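Local coordinates for protein ESSC (Geobacillus thermodenitrificans, PDB 5FWH) that forms the N-terminal forkhead-associated part of EssC, an FtsK/SpoIIIE-type ATPase component of the bacterial type VII secretion apparatus, at residues 113-117 with 184-188; 103-109 with 121-127; 96-101 with 173-177. One frame throughout, in Å; residues are numbered along the deposited sequence.

Contact 1: residues 113-117 with 184-188; sequences QADIE and VVSSL
Residues 113-115 form a loop (D115 phi/psi -64/-36) leading into extended 116-117 (I116 -128/121), which runs antiparallel to 184-188. CA atoms pair D115-S187 (5.2 Å), I116-S186 (4.5 Å, a non-hydrogen-bonded pair) and E117-V185 (5.3 Å). Backbone bonding is sparse: E117 N donates to V185 O at 2.7 Å and 179°, and S187 N to D115 O at 3.1 Å and 144°. The same carbonyl takes a side-chain bond, S186 OG to D115 O at 2.6 Å, with S186 at chi1 t. S186 OG in turn accepts from L188 N at 3.1 Å, making an ST turn. Apolar contacts involve I116 (mt), whose CG2 is 3.7 Å from V184 CG1 and whose CG1 is 3.9 Å from L188 CD1. The D115 carboxylate (chi1 m) is held outside the pair, by L107 N through OD2. Strand 105-109 flanks 116-117 on one side (I116 with L107) and 185-186 on the other, a short, weakly bonded edge strand of a mixed sheet in this forkhead-associated fold.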
loop_
_atom_site.group_PDB
_atom_site.type_symbol
_atom_site.label_atom_id
_atom_site.label_comp_id
_atom_site.label_asym_id
_atom_site.label_seq_id
_atom_site.Cartn_x
_atom_site.Cartn_y
_atom_site.Cartn_z
ATOM N N GLN A 113 18.650 11.390 5.988
ATOM C CA GLN A 113 18.287 11.564 7.393
ATOM C C GLN A 113 16.856 11.136 7.760
ATOM O O GLN A 113 16.391 11.444 8.868
ATOM C CB GLN A 113 18.608 12.999 7.806
ATOM C CG GLN A 113 20.072 13.404 7.444
ATOM C CD GLN A 113 21.114 12.441 8.011
ATOM O OE1 GLN A 113 22.063 12.031 7.335
ATOM N NE2 GLN A 113 20.948 12.090 9.261
ATOM N N ALA A 114 16.211 10.371 6.875
ATOM C CA ALA A 114 14.863 9.832 7.111
ATOM C C ALA A 114 14.853 8.882 8.273
ATOM O O ALA A 114 15.758 8.058 8.412
ATOM C CB ALA A 114 14.354 9.107 5.874
ATOM N N ASP A 115 13.857 9.014 9.135
ATOM C CA ASP A 115 13.640 8.001 10.205
ATOM C C ASP A 115 13.274 6.607 9.634
ATOM O O ASP A 115 13.599 5.560 10.210
ATOM C CB ASP A 115 12.551 8.494 11.163
ATOM C CG ASP A 115 12.896 9.851 11.796
ATOM O OD1 ASP A 115 13.660 9.817 12.792
ATOM O OD2 ASP A 115 12.422 10.932 11.313
ATOM N N ILE A 116 12.517 6.587 8.540
ATOM C CA ILE A 116 12.234 5.366 7.812
ATOM C C ILE A 116 12.592 5.637 6.382
ATOM O O ILE A 116 12.004 6.514 5.774
ATOM C CB ILE A 116 10.764 4.934 7.883
ATOM C CG1 ILE A 116 10.331 4.721 9.354
ATOM C CG2 ILE A 116 10.531 3.670 7.052
ATOM C CD1 ILE A 116 8.866 4.341 9.447
ATOM N N GLU A 117 13.522 4.835 5.852
ATOM C CA GLU A 117 14.053 5.047 4.486
ATOM C C GLU A 117 13.363 4.187 3.441
ATOM O O GLU A 117 13.326 2.946 3.562
ATOM C CB GLU A 117 15.550 4.805 4.429
ATOM C CG GLU A 117 16.360 5.976 4.981
ATOM C CD GLU A 117 17.867 5.762 4.852
ATOM O OE1 GLU A 117 18.437 5.101 5.761
ATOM O OE2 GLU A 117 18.470 6.275 3.850
ATOM N N VAL A 184 12.807 -2.975 5.970
ATOM C CA VAL A 184 12.666 -1.568 6.196
ATOM C C VAL A 184 13.956 -1.099 6.846
ATOM O O VAL A 184 14.474 -1.764 7.718
ATOM C CB VAL A 184 11.510 -1.337 7.160
ATOM C CG1 VAL A 184 11.428 0.110 7.557
ATOM C CG2 VAL A 184 10.229 -1.758 6.462
ATOM N N VAL A 185 14.418 0.071 6.445
ATOM C CA VAL A 185 15.588 0.690 7.015
ATOM C C VAL A 185 15.137 1.851 7.841
ATOM O O VAL A 185 14.440 2.747 7.336
ATOM C CB VAL A 185 16.521 1.177 5.915
ATOM C CG1 VAL A 185 17.808 1.776 6.522
ATOM C CG2 VAL A 185 16.841 0.007 4.985
ATOM N N SER A 186 15.492 1.784 9.128
ATOM C CA SER A 186 15.017 2.730 10.108
ATOM C C SER A 186 16.047 3.088 11.148
ATOM O O SER A 186 16.737 2.245 11.663
ATOM C CB SER A 186 13.750 2.188 10.840
ATOM O OG SER A 186 13.075 3.295 11.480
ATOM N N SER A 187 16.067 4.345 11.537
ATOM C CA SER A 187 16.819 4.753 12.727
ATOM C C SER A 187 15.964 4.715 13.984
ATOM O O SER A 187 16.407 5.179 14.995
ATOM C CB SER A 187 17.361 6.152 12.505
ATOM O OG SER A 187 16.296 7.035 12.371
ATOM N N LEU A 188 14.741 4.188 13.929
ATOM C CA LEU A 188 13.848 4.181 15.099
ATOM C C LEU A 188 14.149 2.998 16.010
ATOM O O LEU A 188 14.771 2.057 15.586
ATOM C CB LEU A 188 12.380 4.123 14.671
ATOM C CG LEU A 188 11.876 5.380 13.923
ATOM C CD1 LEU A 188 10.591 5.099 13.180
ATOM C CD2 LEU A 188 11.689 6.555 14.850
#

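Contact 2: residues 103-109 with 121-127; sequences QSEVLVS and ARFSLRK
Strands 105-109 and 123-127 run antiparallel (173°), their axes 4.6 Å apart at closest. V106-L125 and V108-F123 are hydrogen-bonded pairs, each with two N-to-O bonds of 2.7 to 3.0 Å; E105-R126 and L107-S124 are non-hydrogen-bonded. K127 N to S104 O, 2.9 Å, extends the pairing. On the V106/V108 face, with F123 at chi1 p, V108 (t) sets its CB over the ring face, 3.9 Å from the F123 centroid and 11° off the normal, a CH-pi contact. V106 CB and L125 CB (L125 mt) lie 4.1 Å apart. On the other face E105 (chi1 t, chi2 92°) bends over to R126 (chi1 m, chi2 t), whose NE reaches E105 OE1 at 2.7 Å in a salt bridge. Beside it L107 (tp) brings CD1 3.6 Å from F123 O. R122 lays its guanidinium over S109, NH1 to CB 3.7 Å, while both side chains bond D111. One face is thus apolar, packed on F168, F170 and L161; the other sets a salt bridge beside L107 and S124.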
loop_
_atom_site.group_PDB
_atom_site.type_symbol
_atom_site.label_atom_id
_atom_site.label_comp_id
_atom_site.label_asym_id
_atom_site.label_seq_id
_atom_site.Cartn_x
_atom_site.Cartn_y
_atom_site.Cartn_z
ATOM N N GLN A 103 9.383 10.406 20.409
ATOM C CA GLN A 103 9.516 11.182 19.178
ATOM C C GLN A 103 8.334 12.132 19.046
ATOM O O GLN A 103 7.212 11.767 19.344
ATOM C CB GLN A 103 9.445 10.268 17.961
ATOM C CG GLN A 103 10.442 9.119 17.900
ATOM C CD GLN A 103 11.792 9.490 17.317
ATOM O OE1 GLN A 103 12.827 9.215 17.918
ATOM N NE2 GLN A 103 11.793 10.101 16.146
ATOM N N SER A 104 8.581 13.337 18.563
ATOM C CA SER A 104 7.502 14.228 18.111
ATOM C C SER A 104 7.383 14.318 16.562
ATOM O O SER A 104 6.475 14.982 16.050
ATOM C CB SER A 104 7.729 15.598 18.694
ATOM O OG SER A 104 9.036 16.021 18.337
ATOM N N GLU A 105 8.302 13.664 15.828
ATOM C CA GLU A 105 8.312 13.737 14.348
ATOM C C GLU A 105 8.938 12.486 13.755
ATOM O O GLU A 105 9.922 12.005 14.287
ATOM C CB GLU A 105 9.095 14.971 13.904
ATOM C CG GLU A 105 9.382 15.083 12.414
ATOM C CD GLU A 105 8.328 15.869 11.654
ATOM O OE1 GLU A 105 8.320 17.132 11.735
ATOM O OE2 GLU A 105 7.498 15.239 10.959
ATOM N N VAL A 106 8.312 11.919 12.709
ATOM C CA VAL A 106 8.846 10.761 11.933
ATOM C C VAL A 106 8.802 11.144 10.442
ATOM O O VAL A 106 7.720 11.440 9.905
ATOM C CB VAL A 106 8.064 9.460 12.217
ATOM C CG1 VAL A 106 8.618 8.278 11.431
ATOM C CG2 VAL A 106 8.183 9.102 13.663
ATOM N N LEU A 107 9.967 11.172 9.789
ATOM C CA LEU A 107 10.064 11.444 8.374
ATOM C C LEU A 107 10.238 10.166 7.643
ATOM O O LEU A 107 11.071 9.347 8.003
ATOM C CB LEU A 107 11.280 12.340 8.029
ATOM C CG LEU A 107 11.521 12.639 6.512
ATOM C CD1 LEU A 107 10.301 13.257 5.796
ATOM C CD2 LEU A 107 12.759 13.536 6.281
ATOM N N VAL A 108 9.445 10.019 6.591
ATOM C CA VAL A 108 9.430 8.866 5.749
ATOM C C VAL A 108 9.725 9.401 4.356
ATOM O O VAL A 108 8.919 10.113 3.785
ATOM C CB VAL A 108 8.054 8.214 5.761
ATOM C CG1 VAL A 108 8.113 6.971 4.909
ATOM C CG2 VAL A 108 7.683 7.792 7.210
ATOM N N SER A 109 10.901 9.087 3.845
ATOM C CA SER A 109 11.319 9.503 2.505
ATOM C C SER A 109 12.636 8.833 2.145
ATOM O O SER A 109 13.091 7.915 2.815
ATOM C CB SER A 109 11.530 11.000 2.482
ATOM O OG SER A 109 12.706 11.270 3.219
ATOM N N ALA A 121 7.534 6.095 -0.687
ATOM C CA ALA A 121 6.626 7.017 -0.013
ATOM C C ALA A 121 7.406 8.225 0.397
ATOM O O ALA A 121 8.571 8.129 0.619
ATOM C CB ALA A 121 6.074 6.347 1.252
ATOM N N ARG A 122 6.739 9.339 0.573
ATOM C CA ARG A 122 7.362 10.476 1.127
ATOM C C ARG A 122 6.305 11.224 1.916
ATOM O O ARG A 122 5.410 11.786 1.320
ATOM C CB ARG A 122 7.977 11.344 -0.021
ATOM C CG ARG A 122 8.308 12.783 0.349
ATOM C CD ARG A 122 8.907 13.559 -0.834
ATOM N NE ARG A 122 10.241 13.050 -1.113
ATOM C CZ ARG A 122 11.341 13.364 -0.419
ATOM N NH1 ARG A 122 11.304 14.217 0.606
ATOM N NH2 ARG A 122 12.497 12.809 -0.735
ATOM N N PHE A 123 6.478 11.336 3.222
ATOM C CA PHE A 123 5.486 12.035 4.035
ATOM C C PHE A 123 6.070 12.226 5.413
ATOM O O PHE A 123 7.092 11.677 5.690
ATOM C CB PHE A 123 4.138 11.241 4.067
ATOM C CG PHE A 123 4.225 9.859 4.703
ATOM C CD1 PHE A 123 3.988 9.676 6.085
ATOM C CD2 PHE A 123 4.432 8.714 3.915
ATOM C CE1 PHE A 123 4.063 8.427 6.689
ATOM C CE2 PHE A 123 4.443 7.426 4.531
ATOM C CZ PHE A 123 4.307 7.299 5.907
ATOM N N SER A 124 5.491 13.053 6.260
ATOM C CA SER A 124 6.003 13.101 7.611
ATOM C C SER A 124 4.892 12.853 8.564
ATOM O O SER A 124 3.759 12.966 8.199
ATOM C CB SER A 124 6.758 14.402 7.917
ATOM O OG SER A 124 5.872 15.476 7.927
ATOM N N LEU A 125 5.231 12.386 9.753
ATOM C CA LEU A 125 4.277 12.188 10.857
ATOM C C LEU A 125 4.679 13.125 11.999
ATOM O O LEU A 125 5.846 13.147 12.394
ATOM C CB LEU A 125 4.301 10.763 11.318
ATOM C CG LEU A 125 3.875 9.692 10.277
ATOM C CD1 LEU A 125 4.003 8.320 10.920
ATOM C CD2 LEU A 125 2.435 9.764 9.901
ATOM N N ARG A 126 3.727 13.876 12.531
ATOM C CA ARG A 126 4.016 14.785 13.626
ATOM C C ARG A 126 3.038 14.715 14.743
ATOM O O ARG A 126 1.810 14.722 14.532
ATOM C CB ARG A 126 3.946 16.210 13.145
ATOM C CG ARG A 126 5.204 16.640 12.500
ATOM C CD ARG A 126 5.073 18.048 12.010
ATOM N NE ARG A 126 5.963 18.181 10.881
ATOM C CZ ARG A 126 5.851 19.088 9.922
ATOM N NH1 ARG A 126 4.906 20.042 9.936
ATOM N NH2 ARG A 126 6.747 19.043 8.941
ATOM N N LYS A 127 3.604 14.736 15.933
ATOM C CA LYS A 127 2.859 14.551 17.122
ATOM C C LYS A 127 2.516 15.898 17.722
ATOM O O LYS A 127 3.396 16.739 17.923
ATOM C CB LYS A 127 3.667 13.736 18.101
ATOM C CG LYS A 127 2.791 13.087 19.130
ATOM C CD LYS A 127 3.604 12.151 19.970
ATOM C CE LYS A 127 2.702 11.397 20.911
ATOM N NZ LYS A 127 3.479 10.931 22.094
#

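Contact 3: residues 96-101 with 173-177; sequences YVYYVG and EDLLA
Y99, at chi1 t, carries its ring past its register partner L175 to D174, with Y99 CE1 3.8 Å from D174 CB. V97 (t) meets its cross-strand partner, V97 CG2 to A177 CB 4.0 Å, and reaches diagonally to L175, V97 CG1 to L175 CD2 3.6 Å. Strands 96-99 and 175-177 are antiparallel at 158°, with axes 4.6 Å apart at closest. V97-A177 (CA-CA 4.4 Å) and Y99-L175 (4.8 Å) are non-hydrogen-bonded pairs flanking the hydrogen-bonded pair Y98-L176 (5.2 Å). That central pair exchanges two nearly straight bonds, Y98 N to L176 O and L176 N to Y98 O, both 2.9 Å. The pairing places strand 94-99, the first of the C-terminal of two beta-sandwich lobes, probably forkhead-associated-like, beside 175-180; strand 189-190 covers its other edge, through backbone bonds such as Y99 with T189. On the face of Y98 and L176, L176 (tp) CB lies 4.4 Å from CG2 of V100 (m), just past the strand end; both residues touch F170. V100 N still donates to D174 O at 2.8 Å and 176°. At G101, its CA 4.3 Å from that of D174, a CB would be tight against D174 CB (3.3 Å) and would clash with Y99 OH (2.4 Å), so the lack of a side chain suits this turn. E173 turns its carboxylate to K127, and Y96 OH bonds E183 and V184 N.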
loop_
_atom_site.group_PDB
_atom_site.type_symbol
_atom_site.label_atom_id
_atom_site.label_comp_id
_atom_site.label_asym_id
_atom_site.label_seq_id
_atom_site.Cartn_x
_atom_site.Cartn_y
_atom_site.Cartn_z
ATOM N N TYR A 96 7.493 -4.783 11.184
ATOM C CA TYR A 96 8.396 -4.181 12.108
ATOM C C TYR A 96 7.553 -3.353 13.018
ATOM O O TYR A 96 6.635 -2.722 12.538
ATOM C CB TYR A 96 9.284 -3.209 11.352
ATOM C CG TYR A 96 10.160 -3.824 10.354
ATOM C CD1 TYR A 96 9.711 -4.065 9.090
ATOM C CD2 TYR A 96 11.472 -4.176 10.698
ATOM C CE1 TYR A 96 10.515 -4.668 8.178
ATOM C CE2 TYR A 96 12.290 -4.763 9.790
ATOM C CZ TYR A 96 11.807 -5.007 8.534
ATOM O OH TYR A 96 12.623 -5.589 7.625
ATOM N N VAL A 97 7.900 -3.253 14.276
ATOM C CA VAL A 97 7.163 -2.366 15.170
ATOM C C VAL A 97 8.169 -1.511 15.839
ATOM O O VAL A 97 9.132 -1.992 16.343
ATOM C CB VAL A 97 6.289 -3.099 16.208
ATOM C CG1 VAL A 97 5.523 -2.099 17.082
ATOM C CG2 VAL A 97 5.314 -4.001 15.473
ATOM N N TYR A 98 7.954 -0.213 15.774
ATOM C CA TYR A 98 8.829 0.756 16.395
ATOM C C TYR A 98 8.157 1.459 17.537
ATOM O O TYR A 98 6.966 1.847 17.437
ATOM C CB TYR A 98 9.270 1.818 15.364
ATOM C CG TYR A 98 9.948 1.156 14.157
ATOM C CD1 TYR A 98 11.249 0.594 14.248
ATOM C CD2 TYR A 98 9.264 1.018 12.971
ATOM C CE1 TYR A 98 11.846 -0.024 13.151
ATOM C CE2 TYR A 98 9.865 0.424 11.872
ATOM C CZ TYR A 98 11.142 -0.120 11.991
ATOM O OH TYR A 98 11.645 -0.693 10.850
ATOM N N TYR A 99 8.955 1.708 18.563
ATOM C CA TYR A 99 8.570 2.519 19.711
ATOM C C TYR A 99 8.939 3.973 19.419
ATOM O O TYR A 99 10.090 4.275 19.160
ATOM C CB TYR A 99 9.229 1.983 21.005
ATOM C CG TYR A 99 8.962 2.860 22.169
ATOM C CD1 TYR A 99 7.711 2.884 22.725
ATOM C CD2 TYR A 99 9.926 3.716 22.666
ATOM C CE1 TYR A 99 7.399 3.736 23.774
ATOM C CE2 TYR A 99 9.640 4.578 23.731
ATOM C CZ TYR A 99 8.374 4.568 24.286
ATOM O OH TYR A 99 8.038 5.384 25.330
ATOM N N VAL A 100 7.940 4.857 19.422
ATOM C CA VAL A 100 8.132 6.241 19.050
ATOM C C VAL A 100 7.540 7.186 20.107
ATOM O O VAL A 100 7.289 8.341 19.816
ATOM C CB VAL A 100 7.543 6.556 17.653
ATOM C CG1 VAL A 100 8.279 5.792 16.558
ATOM C CG2 VAL A 100 6.042 6.257 17.595
ATOM N N GLY A 101 7.345 6.681 21.324
ATOM C CA GLY A 101 6.928 7.471 22.466
ATOM C C GLY A 101 7.831 8.643 22.863
ATOM O O GLY A 101 7.381 9.582 23.517
ATOM N N GLU A 173 -0.580 5.122 20.399
ATOM C CA GLU A 173 0.096 6.396 20.308
ATOM C C GLU A 173 1.602 6.292 20.289
ATOM O O GLU A 173 2.285 7.159 19.699
ATOM C CB GLU A 173 -0.282 7.226 21.506
ATOM C CG GLU A 173 0.185 8.670 21.474
ATOM C CD GLU A 173 0.312 9.254 22.876
ATOM O OE1 GLU A 173 -0.331 8.733 23.831
ATOM O OE2 GLU A 173 1.082 10.224 23.031
ATOM N N ASP A 174 2.134 5.299 20.978
ATOM C CA ASP A 174 3.595 5.166 21.104
ATOM C C ASP A 174 4.227 4.062 20.200
ATOM O O ASP A 174 5.436 3.889 20.231
ATOM C CB ASP A 174 4.005 5.024 22.604
ATOM C CG ASP A 174 3.119 4.027 23.411
ATOM O OD1 ASP A 174 2.760 2.962 22.866
ATOM O OD2 ASP A 174 2.786 4.314 24.596
ATOM N N LEU A 175 3.419 3.360 19.388
ATOM C CA LEU A 175 3.867 2.204 18.613
ATOM C C LEU A 175 3.374 2.214 17.169
ATOM O O LEU A 175 2.170 2.151 16.892
ATOM C CB LEU A 175 3.420 0.892 19.262
ATOM C CG LEU A 175 4.219 0.553 20.549
ATOM C CD1 LEU A 175 3.302 0.309 21.720
ATOM C CD2 LEU A 175 5.141 -0.648 20.384
ATOM N N LEU A 176 4.344 2.155 16.258
ATOM C CA LEU A 176 4.099 2.287 14.831
ATOM C C LEU A 176 4.524 1.024 14.110
ATOM O O LEU A 176 5.700 0.648 14.192
ATOM C CB LEU A 176 4.870 3.489 14.315
ATOM C CG LEU A 176 4.841 3.653 12.813
ATOM C CD1 LEU A 176 3.410 3.963 12.389
ATOM C CD2 LEU A 176 5.836 4.723 12.435
ATOM N N ALA A 177 3.571 0.359 13.457
ATOM C CA ALA A 177 3.854 -0.858 12.755
ATOM C C ALA A 177 3.909 -0.547 11.303
ATOM O O ALA A 177 3.082 0.216 10.769
ATOM C CB ALA A 177 2.848 -1.938 13.034
#

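How the contacts relate
Contacts 1 and 2 belong to one mixed sheet: strand 116-117 lies between 105-109 and 185-186, and D115 OD2 to L107 N (2.9 Å) with I116 N to L107 O (3.2 Å), both probable hydrogen bonds, tie them. Contact 3 belongs to the antiparallel sheet holding 94-99 and 175-180. L188 CB of contact 1 packs 3.7 Å from Y98 CD1 of contact 3. Contacts 2 and 3 meet through the K127 NZ to E173 OE2 salt bridge (2.7 Å). Contact 3 buries 6 of 11 touching residues, contact 2 7 of 14, contact 1 just 2 of 9, making it the most superficial. Contact 2 adds charge pairing; contact 3's hydrogen bonds are all backbone to backbone, with mainly apolar side-chain contacts; contact 1 depends partly on a serine hydroxyl.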